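Flagellar basal body protein (Helicobacter pylori, PDB 5NPY) probably builds the flagellar hook, the curved, flexible tube that joins the rotating basal body to the filament. Local coordinates at residues Y356-G368 against S464-R476. Numbering follows the deposited sequence.
Sequences YYSTEVDIYDKAG and SKLLEASQDGKPR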
loop_
_atom_site.group_PDB
_atom_site.type_symbol
_atom_site.label_atom_id
_atom_site.label_comp_id
_atom_site.label_asym_id
_atom_site.label_seq_id
_atom_site.Cartn_x
_atom_site.Cartn_y
_atom_site.Cartn_z
ATOM N N TYR A 356 7.972 13.565 -12.604
ATOM C CA TYR A 356 6.614 13.550 -12.077
ATOM C C TYR A 356 6.158 12.111 -11.898
ATOM O O TYR A 356 6.663 11.199 -12.554
ATOM C CB TYR A 356 5.650 14.305 -13.015
ATOM C CG TYR A 356 4.201 14.301 -12.562
ATOM C CD1 TYR A 356 3.262 13.451 -13.135
ATOM C CD2 TYR A 356 3.773 15.160 -11.551
ATOM C CE1 TYR A 356 1.923 13.467 -12.717
ATOM C CE2 TYR A 356 2.469 15.171 -11.124
ATOM C CZ TYR A 356 1.547 14.340 -11.699
ATOM O OH TYR A 356 0.245 14.408 -11.250
ATOM N N TYR A 357 5.204 11.912 -10.982
ATOM C CA TYR A 357 4.444 10.665 -10.927
ATOM C C TYR A 357 3.182 10.909 -10.107
ATOM O O TYR A 357 3.034 11.943 -9.454
ATOM C CB TYR A 357 5.272 9.503 -10.353
ATOM C CG TYR A 357 4.655 8.136 -10.647
ATOM C CD1 TYR A 357 4.289 7.795 -11.945
ATOM C CD2 TYR A 357 4.415 7.215 -9.633
ATOM C CE1 TYR A 357 3.715 6.556 -12.239
ATOM C CE2 TYR A 357 3.839 5.970 -9.898
ATOM C CZ TYR A 357 3.495 5.650 -11.223
ATOM O OH TYR A 357 2.929 4.449 -11.547
ATOM N N SER A 358 2.258 9.949 -10.171
ATOM C CA SER A 358 1.008 10.019 -9.422
ATOM C C SER A 358 0.532 8.608 -9.111
ATOM O O SER A 358 0.717 7.691 -9.914
ATOM C CB SER A 358 -0.081 10.784 -10.181
ATOM O OG SER A 358 -0.330 10.156 -11.411
ATOM N N THR A 359 -0.028 8.427 -7.919
ATOM C CA THR A 359 -0.560 7.141 -7.485
ATOM C C THR A 359 -1.950 7.382 -6.928
ATOM O O THR A 359 -2.354 8.523 -6.701
ATOM C CB THR A 359 0.327 6.474 -6.425
ATOM O OG1 THR A 359 0.278 7.243 -5.208
ATOM C CG2 THR A 359 1.786 6.361 -6.948
ATOM N N GLU A 360 -2.684 6.298 -6.706
ATOM C CA GLU A 360 -4.079 6.396 -6.295
ATOM C C GLU A 360 -4.484 5.068 -5.677
ATOM O O GLU A 360 -4.198 4.013 -6.245
ATOM C CB GLU A 360 -4.963 6.761 -7.496
ATOM C CG GLU A 360 -6.443 6.950 -7.206
ATOM C CD GLU A 360 -7.275 7.109 -8.494
ATOM O OE1 GLU A 360 -7.346 8.239 -9.033
ATOM O OE2 GLU A 360 -7.849 6.099 -8.968
ATOM N N VAL A 361 -5.096 5.130 -4.499
ATOM C CA VAL A 361 -5.501 3.970 -3.708
ATOM C C VAL A 361 -6.997 4.084 -3.418
ATOM O O VAL A 361 -7.496 5.170 -3.091
ATOM C CB VAL A 361 -4.698 3.904 -2.386
ATOM C CG1 VAL A 361 -5.154 2.756 -1.505
ATOM C CG2 VAL A 361 -3.186 3.805 -2.673
ATOM N N ASP A 362 -7.711 2.965 -3.533
ATOM C CA ASP A 362 -9.111 2.930 -3.142
ATOM C C ASP A 362 -9.213 2.895 -1.626
ATOM O O ASP A 362 -8.631 2.020 -0.977
ATOM C CB ASP A 362 -9.823 1.711 -3.736
ATOM C CG ASP A 362 -9.866 1.725 -5.262
ATOM O OD1 ASP A 362 -9.921 0.626 -5.866
ATOM O OD2 ASP A 362 -9.870 2.819 -5.858
ATOM N N ILE A 363 -9.965 3.831 -1.057
ATOM C CA ILE A 363 -10.216 3.809 0.379
ATOM C C ILE A 363 -11.712 3.946 0.609
ATOM O O ILE A 363 -12.470 4.324 -0.289
ATOM C CB ILE A 363 -9.434 4.899 1.140
ATOM C CG1 ILE A 363 -9.938 6.291 0.751
ATOM C CG2 ILE A 363 -7.919 4.734 0.879
ATOM C CD1 ILE A 363 -9.412 7.421 1.647
ATOM N N TYR A 364 -12.130 3.611 1.837
ATOM C CA TYR A 364 -13.534 3.405 2.154
ATOM C C TYR A 364 -13.883 4.070 3.471
ATOM O O TYR A 364 -13.122 3.969 4.436
ATOM C CB TYR A 364 -13.862 1.909 2.220
ATOM C CG TYR A 364 -13.391 1.185 0.990
ATOM C CD1 TYR A 364 -12.175 0.507 0.977
ATOM C CD2 TYR A 364 -14.144 1.208 -0.177
ATOM C CE1 TYR A 364 -11.728 -0.140 -0.174
ATOM C CE2 TYR A 364 -13.708 0.569 -1.331
ATOM C CZ TYR A 364 -12.496 -0.101 -1.326
ATOM O OH TYR A 364 -12.063 -0.743 -2.473
ATOM N N ASP A 365 -15.054 4.727 3.510
ATOM C CA ASP A 365 -15.557 5.338 4.738
ATOM C C ASP A 365 -16.258 4.274 5.592
ATOM O O ASP A 365 -16.246 3.081 5.274
ATOM C CB ASP A 365 -16.455 6.537 4.414
ATOM C CG ASP A 365 -17.733 6.156 3.660
ATOM O OD1 ASP A 365 -18.137 4.974 3.614
ATOM O OD2 ASP A 365 -18.345 7.072 3.100
ATOM N N LYS A 366 -16.877 4.694 6.703
ATOM C CA LYS A 366 -17.563 3.735 7.568
ATOM C C LYS A 366 -18.709 3.031 6.840
ATOM O O LYS A 366 -19.072 1.903 7.196
ATOM C CB LYS A 366 -18.094 4.428 8.821
ATOM C CG LYS A 366 -17.038 4.816 9.814
ATOM C CD LYS A 366 -17.635 5.612 10.953
ATOM C CE LYS A 366 -16.551 6.204 11.837
ATOM N NZ LYS A 366 -17.129 6.823 13.060
ATOM N N ALA A 367 -19.292 3.683 5.829
ATOM C CA ALA A 367 -20.389 3.103 5.067
ATOM C C ALA A 367 -19.910 2.178 3.958
ATOM O O ALA A 367 -20.737 1.465 3.379
ATOM C CB ALA A 367 -21.257 4.207 4.461
ATOM N N GLY A 368 -18.607 2.162 3.664
ATOM C CA GLY A 368 -18.065 1.342 2.605
ATOM C C GLY A 368 -18.010 2.021 1.261
ATOM O O GLY A 368 -17.719 1.357 0.257
ATOM N N SER A 464 8.421 3.974 -13.160
ATOM C CA SER A 464 7.581 4.438 -12.052
ATOM C C SER A 464 6.332 3.562 -11.978
ATOM O O SER A 464 5.708 3.257 -13.003
ATOM C CB SER A 464 7.204 5.903 -12.225
ATOM O OG SER A 464 8.362 6.712 -12.214
ATOM N N LYS A 465 6.001 3.104 -10.775
ATOM C CA LYS A 465 5.011 2.042 -10.647
ATOM C C LYS A 465 4.522 1.976 -9.215
ATOM O O LYS A 465 5.328 2.060 -8.286
ATOM C CB LYS A 465 5.612 0.675 -11.033
ATOM C CG LYS A 465 4.627 -0.459 -11.175
ATOM C CD LYS A 465 5.355 -1.803 -11.509
ATOM C CE LYS A 465 6.471 -1.653 -12.560
ATOM N NZ LYS A 465 5.958 -1.539 -13.989
ATOM N N LEU A 466 3.220 1.746 -9.046
ATOM C CA LEU A 466 2.684 1.378 -7.744
ATOM C C LEU A 466 2.761 -0.137 -7.560
ATOM O O LEU A 466 2.119 -0.901 -8.287
ATOM C CB LEU A 466 1.256 1.884 -7.579
ATOM C CG LEU A 466 0.676 1.458 -6.227
ATOM C CD1 LEU A 466 1.252 2.345 -5.096
ATOM C CD2 LEU A 466 -0.832 1.601 -6.277
ATOM N N LEU A 467 3.564 -0.560 -6.590
ATOM C CA LEU A 467 3.806 -1.973 -6.326
ATOM C C LEU A 467 2.665 -2.617 -5.547
ATOM O O LEU A 467 2.148 -3.669 -5.946
ATOM C CB LEU A 467 5.101 -2.135 -5.535
ATOM C CG LEU A 467 6.237 -1.317 -6.124
ATOM C CD1 LEU A 467 7.491 -1.655 -5.355
ATOM C CD2 LEU A 467 6.405 -1.706 -7.627
ATOM N N GLU A 468 2.272 -2.012 -4.423
ATOM C CA GLU A 468 1.257 -2.592 -3.552
ATOM C C GLU A 468 0.650 -1.496 -2.686
ATOM O O GLU A 468 1.354 -0.575 -2.278
ATOM C CB GLU A 468 1.859 -3.680 -2.661
ATOM C CG GLU A 468 0.866 -4.450 -1.804
ATOM C CD GLU A 468 1.557 -5.446 -0.899
ATOM O OE1 GLU A 468 2.588 -5.072 -0.314
ATOM O OE2 GLU A 468 1.083 -6.599 -0.785
ATOM N N ALA A 469 -0.658 -1.597 -2.425
ATOM C CA ALA A 469 -1.352 -0.740 -1.464
ATOM C C ALA A 469 -1.959 -1.617 -0.376
ATOM O O ALA A 469 -2.827 -2.449 -0.653
ATOM C CB ALA A 469 -2.435 0.112 -2.130
ATOM N N SER A 470 -1.478 -1.446 0.844
ATOM C CA SER A 470 -1.955 -2.148 2.022
ATOM C C SER A 470 -2.788 -1.182 2.863
ATOM O O SER A 470 -2.458 0.002 2.988
ATOM C CB SER A 470 -0.781 -2.703 2.843
ATOM O OG SER A 470 0.020 -3.604 2.083
ATOM N N GLN A 471 -3.865 -1.692 3.442
ATOM C CA GLN A 471 -4.875 -0.802 3.981
ATOM C C GLN A 471 -5.936 -1.625 4.695
ATOM O O GLN A 471 -6.287 -2.719 4.248
ATOM C CB GLN A 471 -5.510 0.020 2.870
ATOM C CG GLN A 471 -6.648 0.813 3.309
ATOM C CD GLN A 471 -7.617 1.037 2.235
ATOM O OE1 GLN A 471 -8.594 1.633 2.403
ATOM N NE2 GLN A 471 -7.373 0.561 1.114
ATOM N N ASP A 472 -6.458 -1.086 5.788
ATOM C CA ASP A 472 -7.376 -1.853 6.600
ATOM C C ASP A 472 -8.829 -1.658 6.202
ATOM O O ASP A 472 -9.688 -2.373 6.720
ATOM C CB ASP A 472 -7.165 -1.504 8.092
ATOM C CG ASP A 472 -7.366 -0.020 8.393
ATOM O OD1 ASP A 472 -7.581 0.314 9.577
ATOM O OD2 ASP A 472 -7.302 0.808 7.462
ATOM N N GLY A 473 -9.134 -0.726 5.303
ATOM C CA GLY A 473 -10.528 -0.469 4.958
ATOM C C GLY A 473 -11.067 -1.510 3.991
ATOM O O GLY A 473 -10.328 -2.084 3.196
ATOM N N LYS A 474 -12.381 -1.764 4.078
ATOM C CA LYS A 474 -13.055 -2.829 3.321
ATOM C C LYS A 474 -14.399 -2.307 2.838
ATOM O O LYS A 474 -15.065 -1.554 3.557
ATOM C CB LYS A 474 -13.299 -4.111 4.144
ATOM C CG LYS A 474 -12.099 -4.673 4.889
ATOM C CD LYS A 474 -11.348 -5.707 4.090
ATOM C CE LYS A 474 -9.901 -5.814 4.561
ATOM N NZ LYS A 474 -9.043 -4.690 4.025
ATOM N N PRO A 475 -14.822 -2.690 1.638
ATOM C CA PRO A 475 -16.155 -2.310 1.159
ATOM C C PRO A 475 -17.239 -3.310 1.548
ATOM O O PRO A 475 -16.979 -4.467 1.902
ATOM C CB PRO A 475 -15.971 -2.271 -0.367
ATOM C CG PRO A 475 -14.891 -3.281 -0.630
ATOM C CD PRO A 475 -13.988 -3.294 0.578
ATOM N N ARG A 476 -18.477 -2.823 1.482
ATOM C CA ARG A 476 -19.655 -3.660 1.661
ATOM C C ARG A 476 -19.589 -4.883 0.737
ATOM O O ARG A 476 -19.062 -4.821 -0.378
ATOM C CB ARG A 476 -20.902 -2.811 1.377
ATOM C CG ARG A 476 -22.203 -3.316 1.977
ATOM C CD ARG A 476 -22.588 -2.561 3.245
ATOM N NE ARG A 476 -23.330 -3.419 4.173
ATOM C CZ ARG A 476 -23.835 -3.022 5.340
ATOM N NH1 ARG A 476 -23.690 -1.764 5.740
ATOM N NH2 ARG A 476 -24.490 -3.889 6.109
HETATM O O HOH W 1 8.023 9.112 -13.283
HETATM O O HOH W 2 1.396 1.318 -11.326
HETATM O O HOH W 3 -23.610 0.421 4.182
#
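Two beta sheets pack face to face here as a sandwich, and residues 356-364 of one meet edge strand 465-471 of the other, with Val361 and Gln471 reaching between the layers. The short strand axes run in roughly the same direction, 34° apart and 7.8 Å at closest approach, so side chains rather than backbone pairing fill the gap. At one end Ser464 CB sits squarely over a face of the Tyr357 ring, 3.5 Å from its centroid, a CH-pi contact; Ser464 OG bonds to Asn200 N and donates to a water, which in turn donates to Tyr356 O. Farther along, Val361 sets both methyls against Ala469 CB, CG2 at 3.8 Å, while Ile195 of strand 192-198 adds to the packing. The amide of Gln471 joins the sheets directly. With CG anti to the backbone N (chi1 173°) and the chain extended beyond it, Gln471 reaches across so that NE2 donates to Asp362 O at 2.8 Å, almost in line with that carbonyl though bent at the hydrogen (143°). Ser190 OG bonds both Gln471 OE1 and Tyr364 N, which helps fix the amide's rotation. Where the chain leaves the sandwich, Pro475 lies over one face of the Tyr364 ring, CD 4.0 Å from the centroid and offset toward the rim, with Pro475 CB 3.8 Å from Tyr364 CE2.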